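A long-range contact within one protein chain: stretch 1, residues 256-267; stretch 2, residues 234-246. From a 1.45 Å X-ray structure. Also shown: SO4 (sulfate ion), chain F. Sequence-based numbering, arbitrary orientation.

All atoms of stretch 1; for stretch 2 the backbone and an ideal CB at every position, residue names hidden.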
# COMPACT_ATOMS: atom_id res chain seq x y z
N LYS A 256 -5.23 -26.74 -22.72
CA LYS A 256 -3.87 -26.30 -23.03
C LYS A 256 -2.86 -27.36 -22.62
O LYS A 256 -2.97 -27.97 -21.57
CB LYS A 256 -3.50 -25.00 -22.28
CG LYS A 256 -4.43 -23.84 -22.40
CD LYS A 256 -4.07 -22.82 -21.30
CE LYS A 256 -5.05 -21.76 -21.18
NZ LYS A 256 -4.47 -20.70 -20.30
N LEU A 257 -1.83 -27.55 -23.45
CA LEU A 257 -0.77 -28.48 -23.18
C LEU A 257 0.56 -27.84 -23.59
O LEU A 257 0.67 -27.33 -24.70
CB LEU A 257 -1.01 -29.73 -24.03
CG LEU A 257 -0.59 -31.15 -23.72
CD1 LEU A 257 -0.09 -31.98 -24.93
CD2 LEU A 257 0.13 -31.45 -22.47
N GLN A 258 1.54 -27.87 -22.70
CA GLN A 258 2.82 -27.25 -22.98
C GLN A 258 3.95 -28.10 -22.46
O GLN A 258 3.87 -28.65 -21.36
CB GLN A 258 2.87 -25.87 -22.35
CG GLN A 258 3.96 -24.97 -22.88
CD GLN A 258 3.70 -23.50 -22.50
OE1 GLN A 258 4.27 -22.99 -21.53
NE2 GLN A 258 2.84 -22.85 -23.26
N TYR A 259 4.98 -28.22 -23.28
CA TYR A 259 6.21 -28.91 -22.93
C TYR A 259 7.35 -27.92 -22.91
O TYR A 259 7.44 -27.07 -23.80
CB TYR A 259 6.51 -30.02 -23.99
CG TYR A 259 7.88 -30.64 -23.80
CD1 TYR A 259 8.09 -31.65 -22.88
CD2 TYR A 259 9.00 -30.15 -24.50
CE1 TYR A 259 9.37 -32.17 -22.66
CE2 TYR A 259 10.27 -30.68 -24.31
CZ TYR A 259 10.45 -31.68 -23.38
OH TYR A 259 11.71 -32.21 -23.17
N ALA A 260 8.25 -28.01 -21.94
CA ALA A 260 9.41 -27.15 -21.88
C ALA A 260 10.64 -27.94 -21.44
O ALA A 260 10.56 -28.97 -20.77
CB ALA A 260 9.19 -25.97 -20.93
N LEU A 261 11.78 -27.45 -21.88
CA LEU A 261 13.07 -28.00 -21.52
C LEU A 261 14.00 -26.85 -21.13
O LEU A 261 14.09 -25.85 -21.86
CB LEU A 261 13.63 -28.74 -22.75
CG LEU A 261 15.01 -29.41 -22.62
CD1 LEU A 261 16.13 -28.51 -22.71
CD2 LEU A 261 15.17 -30.27 -21.45
N TYR A 262 14.74 -27.02 -20.03
CA TYR A 262 15.70 -26.06 -19.53
C TYR A 262 17.06 -26.75 -19.41
O TYR A 262 17.25 -27.65 -18.59
CB TYR A 262 15.23 -25.51 -18.17
CG TYR A 262 13.81 -25.04 -18.24
CD1 TYR A 262 13.51 -23.87 -18.90
CD2 TYR A 262 12.77 -25.80 -17.73
CE1 TYR A 262 12.21 -23.43 -19.02
CE2 TYR A 262 11.45 -25.36 -17.82
CZ TYR A 262 11.18 -24.16 -18.46
OH TYR A 262 9.89 -23.73 -18.60
N ASP A 263 17.96 -26.31 -20.26
CA ASP A 263 19.31 -26.84 -20.35
C ASP A 263 20.26 -25.89 -19.65
O ASP A 263 20.65 -24.86 -20.18
CB ASP A 263 19.69 -27.06 -21.79
CG ASP A 263 20.99 -27.80 -21.95
OD1 ASP A 263 21.62 -28.18 -20.92
OD2 ASP A 263 21.44 -28.04 -23.07
N GLN A 264 20.60 -26.25 -18.41
CA GLN A 264 21.33 -25.42 -17.48
C GLN A 264 22.80 -25.76 -17.57
O GLN A 264 23.27 -26.67 -16.90
CB GLN A 264 20.77 -25.64 -16.08
CG GLN A 264 19.31 -25.28 -16.00
CD GLN A 264 18.56 -26.05 -14.92
OE1 GLN A 264 17.94 -27.13 -15.19
NE2 GLN A 264 18.62 -25.53 -13.71
N LYS A 265 23.53 -25.04 -18.41
CA LYS A 265 24.92 -25.41 -18.74
C LYS A 265 25.86 -25.34 -17.58
O LYS A 265 26.83 -26.11 -17.52
CB LYS A 265 25.48 -24.60 -19.91
CG LYS A 265 24.65 -24.71 -21.14
CD LYS A 265 24.61 -26.11 -21.70
CE LYS A 265 24.21 -26.14 -23.15
NZ LYS A 265 24.13 -27.54 -23.67
N ALA A 266 25.62 -24.45 -16.63
CA ALA A 266 26.56 -24.26 -15.56
C ALA A 266 26.59 -25.45 -14.61
O ALA A 266 27.57 -25.61 -13.90
CB ALA A 266 26.26 -22.97 -14.79
N ILE A 267 25.52 -26.25 -14.58
CA ILE A 267 25.47 -27.45 -13.76
C ILE A 267 25.34 -28.72 -14.62
O ILE A 267 25.04 -29.80 -14.09
CB ILE A 267 24.30 -27.33 -12.70
CG1 ILE A 267 22.98 -27.03 -13.39
CG2 ILE A 267 24.65 -26.25 -11.71
CD1 ILE A 267 21.78 -27.29 -12.56
N UNK A 234 33.89 -16.22 -16.96
CA UNK A 234 32.91 -17.17 -16.49
C UNK A 234 31.50 -16.79 -16.90
O UNK A 234 31.20 -15.60 -17.09
CB UNK A 234 32.99 -17.30 -14.97
N UNK A 235 30.64 -17.79 -17.02
CA UNK A 235 29.29 -17.57 -17.46
C UNK A 235 28.34 -18.64 -16.96
O UNK A 235 28.72 -19.80 -16.77
CB UNK A 235 29.25 -17.50 -18.99
N UNK A 236 27.11 -18.22 -16.67
CA UNK A 236 26.01 -19.12 -16.36
C UNK A 236 25.04 -18.97 -17.50
O UNK A 236 24.37 -17.94 -17.64
CB UNK A 236 25.36 -18.82 -15.01
N UNK A 237 25.01 -19.99 -18.36
CA UNK A 237 24.26 -20.00 -19.60
C UNK A 237 23.14 -21.03 -19.49
O UNK A 237 23.38 -22.15 -19.09
CB UNK A 237 25.17 -20.30 -20.79
N UNK A 238 21.95 -20.66 -19.94
CA UNK A 238 20.82 -21.52 -19.94
C UNK A 238 20.08 -21.39 -21.27
O UNK A 238 19.79 -20.26 -21.70
CB UNK A 238 19.91 -21.20 -18.76
N UNK A 239 19.80 -22.52 -21.92
CA UNK A 239 18.97 -22.59 -23.11
C UNK A 239 17.61 -23.14 -22.70
O UNK A 239 17.52 -24.24 -22.11
CB UNK A 239 19.62 -23.45 -24.19
N UNK A 240 16.55 -22.42 -23.06
CA UNK A 240 15.20 -22.77 -22.66
C UNK A 240 14.32 -22.90 -23.89
O UNK A 240 14.40 -22.10 -24.81
CB UNK A 240 14.63 -21.73 -21.69
N UNK A 241 13.49 -23.93 -23.92
CA UNK A 241 12.69 -24.27 -25.10
C UNK A 241 11.27 -24.60 -24.66
O UNK A 241 11.08 -25.19 -23.61
CB UNK A 241 13.31 -25.44 -25.87
N UNK A 242 10.27 -24.22 -25.46
CA UNK A 242 8.88 -24.56 -25.12
C UNK A 242 8.08 -24.73 -26.41
O UNK A 242 8.33 -24.04 -27.41
CB UNK A 242 8.25 -23.49 -24.23
N UNK A 243 7.17 -25.70 -26.37
CA UNK A 243 6.19 -25.93 -27.43
C UNK A 243 4.88 -26.24 -26.75
O UNK A 243 4.82 -27.06 -25.83
CB UNK A 243 6.61 -27.06 -28.37
N UNK A 244 3.83 -25.58 -27.21
CA UNK A 244 2.51 -25.81 -26.67
C UNK A 244 1.40 -25.70 -27.68
O UNK A 244 1.56 -25.15 -28.78
CB UNK A 244 2.25 -24.83 -25.53
N UNK A 245 0.26 -26.22 -27.28
CA UNK A 245 -0.96 -26.12 -28.07
C UNK A 245 -2.15 -25.86 -27.17
O UNK A 245 -2.18 -26.31 -26.02
CB UNK A 245 -1.18 -27.39 -28.89
N UNK A 246 -3.12 -25.16 -27.70
CA UNK A 246 -4.38 -24.96 -27.01
C UNK A 246 -5.52 -25.16 -28.00
O UNK A 246 -5.32 -25.10 -29.20
CB UNK A 246 -4.44 -23.57 -26.37
S SO4 F . -6.88 -17.99 -20.75
O1 SO4 F . -8.34 -18.07 -20.55
O2 SO4 F . -6.41 -19.18 -21.48
O3 SO4 F . -6.59 -16.81 -21.57
O4 SO4 F . -6.19 -17.89 -19.46

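Stretch 2 runs antiparallel to stretch 1. Position 234 has nothing of stretch 1 within reach, and its positive phi of 97° favours glycine; G234 is deposited. At 235, CA-to-CB points sideways into open space, which asks little; D235 makes scant contact.

At 236 the ideal CB lies 4.3 Å from A266 CB, a small apolar neighbour that suits any aliphatic chain. I236 answers, its CG1 4.0 Å from A266 CB.

At 237 CA-to-CB points sideways; many side chains would suit, since the tie runs through the backbone. K237 is deposited: K265 N donates to K237 O at 3.0 Å, and a water accepting from A266 N donates to the same atom. K237 CE comes within 4.3 Å of K265 CG, and the two chain ends then diverge.

At 238, CB joins the face carrying Q264, and a small or branched residue would fit. T238 brings its CG2 to 4.1 Å from Q264 CG.

The other face at 239 offers D263 and the stem of K265, whose NZ already pairs with D263 OD2 at 2.8 Å. A short polar group seems apt. N239 is deposited, paired through the main chain: N239 N to D263 O at 3.0 Å, D263 N to N239 O at 2.8 Å.

At 240 the ideal CB is only 3.7 Å from Y262 CD1, so small side chains suit best. S240 places OG at the ring edge, 3.4 Å from Y262 CD1.

Position 241 faces L261, an invitation to an aliphatic or aromatic group. Y241 packs CD1 against L261 CD1 at 3.6 Å. Its OH reaches a water shared with N239 ND2 and D263 OD2.

At 242, A260 leaves room beside the Q258 chain, fitting a flexible apolar residue. M242 takes it, its CB 4.3 Å from A260 CB and its CG 3.5 Å from Q258 CD.

At 243, on the same side of the sheet as Y259, many side chains would do. L243 leads its end away; its backbone does the work, with Y259 N to L243 O at 2.8 Å and L243 N to Y259 O at 2.9 Å.

Position 244 is the strictest: an ideal CB would stand 3.1 Å from L257 O, too tight. G244 avoids this.

At 245, opposite L257, little is demanded; A245 suffices, its N 2.8 Å from L257 O. At 246 the K256 stem would accept a small group, and S246 CB sits 4.0 Å from K256 CG.

Stretch 2, residues 234-246: GDIKTNSYMLGAS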
# COMPACT_ATOMS: atom_id res chain seq x y z
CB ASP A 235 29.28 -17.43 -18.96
CG ASP A 235 29.42 -18.71 -19.66
OD1 ASP A 235 28.39 -19.21 -20.15
OD2 ASP A 235 30.50 -19.32 -19.78
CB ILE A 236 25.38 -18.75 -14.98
CG1 ILE A 236 26.40 -19.07 -13.88
CG2 ILE A 236 24.07 -19.52 -14.76
CD1 ILE A 236 25.98 -18.69 -12.49
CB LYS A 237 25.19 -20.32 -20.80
CG LYS A 237 24.48 -20.30 -22.11
CD LYS A 237 25.51 -20.24 -23.28
CE LYS A 237 25.88 -21.56 -23.72
NZ LYS A 237 26.96 -21.43 -24.83
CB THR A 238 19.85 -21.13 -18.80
OG1 THR A 238 20.55 -21.11 -17.54
CG2 THR A 238 18.73 -22.16 -18.65
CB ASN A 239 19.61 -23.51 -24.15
CG ASN A 239 20.95 -22.97 -24.68
OD1 ASN A 239 21.18 -21.78 -24.72
ND2 ASN A 239 21.82 -23.90 -25.12
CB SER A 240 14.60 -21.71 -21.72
OG SER A 240 15.39 -21.53 -20.54
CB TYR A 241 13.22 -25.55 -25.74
CG TYR A 241 14.70 -25.60 -26.05
CD1 TYR A 241 15.63 -25.87 -25.07
CD2 TYR A 241 15.15 -25.45 -27.34
CE1 TYR A 241 16.98 -25.95 -25.36
CE2 TYR A 241 16.52 -25.52 -27.65
CZ TYR A 241 17.43 -25.76 -26.63
OH TYR A 241 18.78 -25.87 -26.91
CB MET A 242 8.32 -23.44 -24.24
CG MET A 242 6.86 -23.30 -24.03
SD MET A 242 6.46 -21.42 -24.37
CE MET A 242 5.66 -21.92 -25.86
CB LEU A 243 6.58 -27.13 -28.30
CG LEU A 243 5.78 -27.31 -29.60
CD1 LEU A 243 5.82 -26.09 -30.49
CD2 LEU A 243 6.33 -28.48 -30.38
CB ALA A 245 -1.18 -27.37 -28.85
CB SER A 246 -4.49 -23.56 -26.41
OG SER A 246 -4.38 -22.55 -27.39
O HOH W 1 23.22 -22.72 -16.25
O HOH W 2 20.69 -26.70 -25.27
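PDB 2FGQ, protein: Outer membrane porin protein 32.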